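Universal stress protein (Burkholderia pseudomallei, PDB 4WNY) is a member of the universal stress protein A family, whose precise role is not established but which probably takes part in bacterial stress responses. Local coordinates at residues A[10-15]-A[116-121]. Sequence-based numbering, arbitrary orientation.
Sequences LVALDG and IVMGTH
Val117 is bonded through both of its backbone polar atoms to strand 10-13, which runs parallel to strand 116-120. Its N donates to Leu10 O, modelled at 2.5 Å, shorter than usual, so the exact length is doubtful; its O accepts from Ala12 N at 3.0 Å, with a C=O...N angle of 175°. The same two carbonyls also take CA-H...O contacts, Leu10 O from Ile116 CA and Val117 O from Val11 CA, each 3.3 Å long.

Followed outward, the Val117 side chain starts beside the neighbouring backbone: CB lies 3.5 Å from Leu10 O and 4.0 Å from Val11 CB. CG1, anti to its own backbone N (chi1 172°), meets Val11 CG2 at 4.1 Å. CG2, anti to the carbonyl carbon, stays beside the backbone N, 3.9 Å from Leu10 O. The two valines thus cross obliquely on one face of the sheet, where Val11 also reaches Ala26 of helix 17-32. On the other face, Leu10 CD2 touches Ile116 CG2, and farther along Ala12 CB meets Met118 CG. Met118 also packs against Val134, Ala135 and Leu138 of helix 134-141.

Beyond Ala12 the segments diverge, their strand axes inclined by 29°. Strands 36-43 and 146-150 flank the pair on its outer sides, and backbone bonds from Val11 to Val40 and from Ile116 to Leu147 continue the sheet. The contact joins the first and fourth strands of the 3-2-1-4-5 parallel sheet, one of the two pairings made by the middle strand of the Rossmann-like alpha/beta fold of universal stress proteins in the HUP clan.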
# COMPACT_ATOMS: atom_id res chain seq x y z
N LEU A 10 -2.79 7.60 -7.44
CA LEU A 10 -1.57 8.07 -8.08
C LEU A 10 -0.53 6.95 -8.12
O LEU A 10 -0.29 6.29 -7.12
CB LEU A 10 -1.02 9.30 -7.34
CG LEU A 10 0.13 10.11 -7.94
CD1 LEU A 10 0.07 11.54 -7.42
CD2 LEU A 10 1.48 9.50 -7.61
N VAL A 11 0.07 6.75 -9.29
CA VAL A 11 1.14 5.76 -9.44
C VAL A 11 2.38 6.39 -10.06
O VAL A 11 2.31 7.06 -11.10
CB VAL A 11 0.67 4.55 -10.29
CG1 VAL A 11 0.02 5.01 -11.58
CG2 VAL A 11 1.84 3.60 -10.58
N ALA A 12 3.53 6.21 -9.41
CA ALA A 12 4.77 6.83 -9.85
C ALA A 12 5.49 5.98 -10.90
O ALA A 12 5.81 4.82 -10.65
CB ALA A 12 5.68 7.08 -8.66
N LEU A 13 5.74 6.58 -12.06
CA LEU A 13 6.43 5.88 -13.14
C LEU A 13 7.79 6.51 -13.43
O LEU A 13 7.99 7.71 -13.24
CB LEU A 13 5.57 5.89 -14.41
CG LEU A 13 4.12 5.42 -14.27
CD1 LEU A 13 3.40 5.53 -15.60
CD2 LEU A 13 4.05 3.99 -13.74
N ASP A 14 8.73 5.70 -13.90
CA ASP A 14 10.05 6.19 -14.28
C ASP A 14 10.58 5.42 -15.48
O ASP A 14 11.69 5.66 -15.95
CB ASP A 14 11.03 6.11 -13.10
CG ASP A 14 11.32 4.68 -12.67
OD1 ASP A 14 10.55 3.77 -13.05
OD2 ASP A 14 12.32 4.46 -11.95
N GLY A 15 9.77 4.49 -15.98
CA GLY A 15 10.13 3.72 -17.16
C GLY A 15 10.64 2.33 -16.84
O GLY A 15 10.69 1.46 -17.71
N ILE A 116 -1.10 6.63 -3.06
CA ILE A 116 0.09 6.63 -3.91
C ILE A 116 0.61 5.22 -4.11
O ILE A 116 0.90 4.51 -3.15
CB ILE A 116 1.21 7.51 -3.33
CG1 ILE A 116 0.78 8.97 -3.28
CG2 ILE A 116 2.49 7.35 -4.14
CD1 ILE A 116 1.83 9.89 -2.70
N VAL A 117 0.73 4.81 -5.37
CA VAL A 117 1.20 3.47 -5.70
C VAL A 117 2.64 3.52 -6.22
O VAL A 117 2.96 4.31 -7.10
CB VAL A 117 0.29 2.81 -6.75
CG1 VAL A 117 0.88 1.50 -7.24
CG2 VAL A 117 -1.11 2.60 -6.17
N MET A 118 3.50 2.68 -5.66
CA MET A 118 4.91 2.66 -6.04
C MET A 118 5.43 1.25 -6.28
O MET A 118 5.00 0.30 -5.62
CB MET A 118 5.76 3.32 -4.96
CG MET A 118 6.22 4.72 -5.30
SD MET A 118 7.32 5.34 -4.02
CE MET A 118 6.40 4.84 -2.57
N GLY A 119 6.36 1.12 -7.22
CA GLY A 119 7.05 -0.13 -7.44
C GLY A 119 8.30 -0.19 -6.60
O GLY A 119 9.03 0.80 -6.50
N THR A 120 8.56 -1.34 -5.99
CA THR A 120 9.74 -1.49 -5.14
C THR A 120 10.52 -2.76 -5.47
O THR A 120 10.19 -3.47 -6.42
CB THR A 120 9.35 -1.53 -3.64
OG1 THR A 120 8.36 -2.54 -3.42
CG2 THR A 120 8.79 -0.18 -3.20
N HIS A 121 11.55 -3.03 -4.69
CA HIS A 121 12.37 -4.23 -4.88
C HIS A 121 12.36 -5.11 -3.64
O HIS A 121 13.21 -4.97 -2.76
CB HIS A 121 13.81 -3.84 -5.23
CG HIS A 121 13.99 -3.42 -6.66
ND1 HIS A 121 13.10 -2.60 -7.31
CD2 HIS A 121 14.97 -3.71 -7.55
CE1 HIS A 121 13.52 -2.39 -8.55
NE2 HIS A 121 14.65 -3.05 -8.72